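Cyclohexadienyl dehydratase (Synthetic construct, PDB 5JOS) probably catalyses the dehydration of prephenate and arogenate in phenylalanine biosynthesis, on a scaffold of the periplasmic solute-binding protein type. Local coordinates at residues 110-115 with 197-202; 134-139 with 153-158. All blocks are in the same frame, centred on the assembly; numbering follows the deposited sequence.

Contact 1: 110-115 with 197-202; sequences GKTPLV and AVLVDK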
loop_
_atom_site.group_PDB
_atom_site.type_symbol
_atom_site.label_atom_id
_atom_site.label_comp_id
_atom_site.label_asym_id
_atom_site.label_seq_id
_atom_site.Cartn_x
_atom_site.Cartn_y
_atom_site.Cartn_z
ATOM N N GLY A 110 -8.156 -0.830 1.792
ATOM C CA GLY A 110 -9.032 -1.207 2.880
ATOM C C GLY A 110 -9.811 -2.414 2.486
ATOM O O GLY A 110 -9.338 -3.506 2.669
ATOM N N LYS A 111 -11.002 -2.194 1.946
ATOM C CA LYS A 111 -11.752 -3.194 1.252
ATOM C C LYS A 111 -11.622 -2.994 -0.247
ATOM O O LYS A 111 -11.602 -1.880 -0.707
ATOM C CB LYS A 111 -13.217 -3.085 1.635
ATOM C CG LYS A 111 -13.523 -3.178 3.143
ATOM C CD LYS A 111 -13.028 -4.452 3.765
ATOM C CE LYS A 111 -13.415 -4.625 5.237
ATOM N NZ LYS A 111 -12.649 -5.876 5.695
ATOM N N THR A 112 -11.598 -4.111 -0.970
ATOM C CA THR A 112 -11.437 -4.108 -2.405
ATOM C C THR A 112 -12.415 -5.204 -2.937
ATOM O O THR A 112 -12.407 -6.360 -2.457
ATOM C CB THR A 112 -9.990 -4.479 -2.800
ATOM O OG1 THR A 112 -9.094 -3.442 -2.367
ATOM C CG2 THR A 112 -9.787 -4.563 -4.314
ATOM N N PRO A 113 -13.291 -4.838 -3.867
ATOM C CA PRO A 113 -14.024 -5.923 -4.527
ATOM C C PRO A 113 -13.160 -6.840 -5.386
ATOM O O PRO A 113 -12.262 -6.430 -6.186
ATOM C CB PRO A 113 -14.989 -5.194 -5.429
ATOM C CG PRO A 113 -14.294 -3.917 -5.772
ATOM C CD PRO A 113 -13.367 -3.584 -4.648
ATOM N N LEU A 114 -13.530 -8.071 -5.320
ATOM C CA LEU A 114 -12.953 -9.078 -6.196
ATOM C C LEU A 114 -14.020 -9.662 -7.082
ATOM O O LEU A 114 -15.077 -10.090 -6.592
ATOM C CB LEU A 114 -12.434 -10.141 -5.280
ATOM C CG LEU A 114 -11.865 -11.418 -5.911
ATOM C CD1 LEU A 114 -10.523 -11.083 -6.443
ATOM C CD2 LEU A 114 -11.772 -12.499 -4.824
ATOM N N VAL A 115 -13.782 -9.659 -8.383
ATOM C CA VAL A 115 -14.845 -9.910 -9.362
ATOM C C VAL A 115 -14.288 -10.805 -10.442
ATOM O O VAL A 115 -13.066 -11.056 -10.473
ATOM C CB VAL A 115 -15.336 -8.631 -9.969
ATOM C CG1 VAL A 115 -15.871 -7.699 -8.867
ATOM C CG2 VAL A 115 -14.251 -7.940 -10.826
ATOM N N ALA A 197 -9.129 -7.960 -9.267
ATOM C CA ALA A 197 -9.381 -7.092 -8.078
ATOM C C ALA A 197 -9.551 -5.713 -8.613
ATOM O O ALA A 197 -8.748 -5.296 -9.404
ATOM C CB ALA A 197 -8.181 -7.069 -7.128
ATOM N N VAL A 198 -10.535 -4.963 -8.186
ATOM C CA VAL A 198 -10.702 -3.587 -8.700
ATOM C C VAL A 198 -10.488 -2.570 -7.584
ATOM O O VAL A 198 -11.202 -2.604 -6.625
ATOM C CB VAL A 198 -12.118 -3.413 -9.270
ATOM C CG1 VAL A 198 -12.238 -2.053 -9.948
ATOM C CG2 VAL A 198 -12.401 -4.516 -10.276
ATOM N N LEU A 199 -9.488 -1.698 -7.655
ATOM C CA LEU A 199 -9.246 -0.742 -6.552
ATOM C C LEU A 199 -10.274 0.402 -6.700
ATOM O O LEU A 199 -10.482 0.890 -7.756
ATOM C CB LEU A 199 -7.837 -0.170 -6.474
ATOM C CG LEU A 199 -6.616 -1.080 -6.208
ATOM C CD1 LEU A 199 -5.386 -0.167 -6.217
ATOM C CD2 LEU A 199 -6.812 -1.881 -4.892
ATOM N N VAL A 200 -10.986 0.671 -5.637
ATOM C CA VAL A 200 -12.012 1.681 -5.612
ATOM C C VAL A 200 -11.619 2.581 -4.431
ATOM O O VAL A 200 -11.075 2.078 -3.429
ATOM C CB VAL A 200 -13.368 1.011 -5.287
ATOM C CG1 VAL A 200 -14.490 2.047 -5.328
ATOM C CG2 VAL A 200 -13.677 -0.118 -6.250
ATOM N N ASP A 201 -11.956 3.854 -4.486
ATOM C CA ASP A 201 -11.661 4.828 -3.401
ATOM C C ASP A 201 -12.732 4.779 -2.310
ATOM O O ASP A 201 -13.328 3.746 -2.095
ATOM C CB ASP A 201 -11.468 6.203 -4.020
ATOM C CG ASP A 201 -10.406 6.178 -5.080
ATOM O OD1 ASP A 201 -9.432 5.445 -4.861
ATOM O OD2 ASP A 201 -10.522 6.835 -6.131
ATOM N N LYS A 202 -12.999 5.851 -1.619
ATOM C CA LYS A 202 -13.935 5.797 -0.497
ATOM C C LYS A 202 -15.262 5.345 -1.074
ATOM O O LYS A 202 -15.552 5.594 -2.208
ATOM C CB LYS A 202 -14.153 7.177 0.090
ATOM C CG LYS A 202 -12.878 7.928 0.473
ATOM C CD LYS A 202 -12.141 7.220 1.610
ATOM C CE LYS A 202 -11.350 8.194 2.488
ATOM N NZ LYS A 202 -11.190 7.603 3.852
HETATM O O HOH W 1 -10.014 -0.978 -3.170
#

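Contact 2: 134-139 with 153-158; sequences VRVAVN and KKAKIT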
loop_
_atom_site.group_PDB
_atom_site.type_symbol
_atom_site.label_atom_id
_atom_site.label_comp_id
_atom_site.label_asym_id
_atom_site.label_seq_id
_atom_site.Cartn_x
_atom_site.Cartn_y
_atom_site.Cartn_z
ATOM N N VAL A 134 -26.874 -7.641 -8.265
ATOM C CA VAL A 134 -25.444 -7.969 -8.005
ATOM C C VAL A 134 -25.401 -8.904 -6.806
ATOM O O VAL A 134 -25.950 -8.565 -5.764
ATOM C CB VAL A 134 -24.600 -6.697 -7.777
ATOM C CG1 VAL A 134 -23.144 -7.090 -7.467
ATOM C CG2 VAL A 134 -24.689 -5.780 -9.011
ATOM N N ARG A 135 -24.791 -10.091 -6.968
ATOM C CA ARG A 135 -24.663 -11.033 -5.875
ATOM C C ARG A 135 -23.342 -10.825 -5.127
ATOM O O ARG A 135 -22.232 -11.097 -5.650
ATOM C CB ARG A 135 -24.823 -12.489 -6.360
ATOM C CG ARG A 135 -26.247 -12.806 -6.836
ATOM C CD ARG A 135 -26.281 -14.073 -7.690
ATOM N NE ARG A 135 -25.235 -13.937 -8.722
ATOM C CZ ARG A 135 -24.752 -14.917 -9.496
ATOM N NH1 ARG A 135 -25.219 -16.140 -9.398
ATOM N NH2 ARG A 135 -23.788 -14.676 -10.377
ATOM N N VAL A 136 -23.482 -10.326 -3.904
ATOM C CA VAL A 136 -22.390 -9.991 -3.053
ATOM C C VAL A 136 -22.153 -11.038 -2.033
ATOM O O VAL A 136 -23.087 -11.519 -1.416
ATOM C CB VAL A 136 -22.668 -8.680 -2.314
ATOM C CG1 VAL A 136 -21.603 -8.375 -1.276
ATOM C CG2 VAL A 136 -22.672 -7.542 -3.314
ATOM N N ALA A 137 -20.888 -11.405 -1.916
ATOM C CA ALA A 137 -20.481 -12.505 -1.043
ATOM C C ALA A 137 -19.622 -12.027 0.061
ATOM O O ALA A 137 -18.673 -11.307 -0.191
ATOM C CB ALA A 137 -19.738 -13.569 -1.812
ATOM N N VAL A 138 -19.960 -12.403 1.305
ATOM C CA VAL A 138 -19.099 -12.056 2.402
ATOM C C VAL A 138 -19.072 -13.182 3.420
ATOM O O VAL A 138 -20.011 -14.009 3.486
ATOM C CB VAL A 138 -19.570 -10.804 3.130
ATOM C CG1 VAL A 138 -19.611 -9.608 2.207
ATOM C CG2 VAL A 138 -20.936 -11.049 3.726
ATOM N N ASN A 139 -18.030 -13.182 4.258
ATOM C CA ASN A 139 -18.013 -14.038 5.439
ATOM C C ASN A 139 -18.776 -13.371 6.561
ATOM O O ASN A 139 -18.944 -12.170 6.559
ATOM C CB ASN A 139 -16.570 -14.344 5.873
ATOM C CG ASN A 139 -15.784 -13.075 6.182
ATOM O OD1 ASN A 139 -15.734 -12.139 5.380
ATOM N ND2 ASN A 139 -15.265 -13.001 7.347
ATOM N N LYS A 153 -26.537 -1.931 0.310
ATOM C CA LYS A 153 -27.881 -2.338 0.706
ATOM C C LYS A 153 -28.763 -2.738 -0.471
ATOM O O LYS A 153 -29.704 -3.456 -0.268
ATOM C CB LYS A 153 -28.594 -1.203 1.421
ATOM C CG LYS A 153 -27.965 -0.900 2.767
ATOM C CD LYS A 153 -28.835 0.069 3.563
ATOM C CE LYS A 153 -28.537 0.038 5.065
ATOM N NZ LYS A 153 -27.462 0.994 5.460
ATOM N N LYS A 154 -28.498 -2.268 -1.683
ATOM C CA LYS A 154 -29.367 -2.644 -2.808
ATOM C C LYS A 154 -29.009 -3.965 -3.462
ATOM O O LYS A 154 -29.765 -4.478 -4.267
ATOM C CB LYS A 154 -29.331 -1.574 -3.861
ATOM C CG LYS A 154 -29.822 -0.239 -3.328
ATOM C CD LYS A 154 -29.327 0.866 -4.217
ATOM C CE LYS A 154 -29.559 2.191 -3.551
ATOM N NZ LYS A 154 -29.980 3.080 -4.638
ATOM N N ALA A 155 -27.846 -4.492 -3.102
ATOM C CA ALA A 155 -27.349 -5.735 -3.636
ATOM C C ALA A 155 -27.902 -6.928 -2.839
ATOM O O ALA A 155 -28.407 -6.776 -1.753
ATOM C CB ALA A 155 -25.847 -5.735 -3.556
ATOM N N LYS A 156 -27.770 -8.103 -3.428
ATOM C CA LYS A 156 -28.177 -9.320 -2.821
ATOM C C LYS A 156 -26.956 -9.928 -2.112
ATOM O O LYS A 156 -26.053 -10.527 -2.729
ATOM C CB LYS A 156 -28.650 -10.257 -3.916
ATOM C CG LYS A 156 -29.338 -11.510 -3.399
ATOM C CD LYS A 156 -29.904 -12.392 -4.536
ATOM C CE LYS A 156 -30.763 -11.651 -5.582
ATOM N NZ LYS A 156 -29.990 -11.330 -6.825
ATOM N N ILE A 157 -26.963 -9.810 -0.819
ATOM C CA ILE A 157 -25.844 -10.149 -0.019
ATOM C C ILE A 157 -26.081 -11.569 0.490
ATOM O O ILE A 157 -27.077 -11.783 1.120
ATOM C CB ILE A 157 -25.830 -9.252 1.210
ATOM C CG1 ILE A 157 -25.518 -7.821 0.774
ATOM C CG2 ILE A 157 -24.792 -9.752 2.224
ATOM C CD1 ILE A 157 -25.452 -6.803 1.894
ATOM N N THR A 158 -25.144 -12.467 0.285
ATOM C CA THR A 158 -25.169 -13.779 0.944
ATOM C C THR A 158 -23.976 -13.918 1.918
ATOM O O THR A 158 -22.851 -13.580 1.555
ATOM C CB THR A 158 -25.024 -14.877 -0.089
ATOM O OG1 THR A 158 -26.099 -14.814 -1.032
ATOM C CG2 THR A 158 -25.063 -16.233 0.557
#

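Contact 1: 110-115 with 197-202
Ala197 closes the short strand 195-197 and pairs with Leu114 as an antiparallel non-hydrogen-bonded pair, their CA atoms 4.5 Å apart. The small methyl of Ala197 lies on the same sheet face as Leu114 and meets CG2 of Thr112, which stands anti to its backbone N; helix 182-190 covers this face, its Ala185 touching both Thr112 and Ala197. At Val198 the backbone takes over: its N gives a nearly straight bond to Pro113 O at 3.0 Å, almost along the C=O axis. Pro113, next to the edge strand, suits its place: ring atom CD lies 3.1 Å from Val198 O, where an N-H would otherwise face, so proline forgoes just the return bond of the pair. Branched Val198 fills the flank with CG2, anti to its own carbonyl carbon, crossing obliquely to CG2 of Val115 at 3.9 Å. Leu199 points its CB away, yet CD2 makes a van der Waals contact with OG1 of Thr112 at 3.7 Å; the hydroxyl itself is hydrogen-bonded to Thr182. Val200 turns back toward the strand and sets CG2 against CD of Pro113 at 3.8 Å. An alanine at Pro113 would probably loosen the packing against Val198 and Val200, since ring atoms CG and CD would be gone. Where the two segments diverge, one water replaces direct pairing, donating to Lys111 O and accepting from Thr112 OG1 and Val200 N. The arrangement is that of an edge strand peeling away into a loop, here bordering the five-stranded mixed sheet of a solute-binding-protein fold.

Contact 2: 134-139 with 153-158
Strands 135-138 and 156-158 run parallel, their axes approaching to 4.7 Å with directions 27° apart, and four backbone bonds stitch them in a regular ladder. Lys156 N donates to Val134 O, Val136 N to Lys156 O, Thr158 N to Val136 O and Val138 N to Thr158 O. Three of them lie nearly along the C=O axis, whereas Val136 N reaches Lys156 O at 2.8 Å from above the carbonyl plane.

The face bearing Val136 and Ile157 is apolar, and beta-branched residues suit its extended backbone. Val136 has CG1 anti to the backbone N (chi1 173°), which leaves CG2 beside that N and brings it to 3.7 Å from the methyl of Ala155, a residue small enough to fit just ahead of strand 156-158. Ile157 carries CG1 beside its backbone N and extends straight to CD1; CG1 lies 4.3 Å from CB of Val136. Val138 adopts a different rotamer (chi1 -60°), with CG2 flanked by both the backbone N and the carbonyl carbon, 4.3 Å from CG2 of Ile157. Helix 143-151 covers this face, Ala148 touching both Val138 and Ile157.

On the other face, partly open to solvent, Arg135 and Lys156 run alongside each other in the same direction. Long chains suit it, since their aliphatic parts can pack together while the exposed lysine keeps its charge in reach of water. Lys156 leaves with CG anti to its N, then bends at its third and fourth torsions, so that NZ hangs 4.0 Å from the aliphatic CG of Arg135. Arg135 bends at its third torsion, and its guanidinium is paired with Asp176, which would probably ease the repulsion from the nearby lysine. Adjacent parallel strands linked through helix 143-151 make this a classical beta-alpha-beta crossover.

How the contacts relate
Both contacts belong to the same mixed five-stranded sheet, whose order is 156-159, 135-138, 177-181, 111-116, 195-197. Contact 2 joins the first two strands and contact 1 the last two, so each lies at one border, with strand 177-181 between them. Their centres are 15 Å apart and their nearest atoms about 7 Å, without touching. Along the chain, contact 2 falls wholly between the segments of contact 1: the chain leaves 110-115, builds the beta-alpha-beta unit 135-159, passes through central strand 177-181 and helix 182-190, and returns to 197-202. Contact 1 thus closes the longer excursion and contact 2 a local one, completing both borders of the sheet in one lobe.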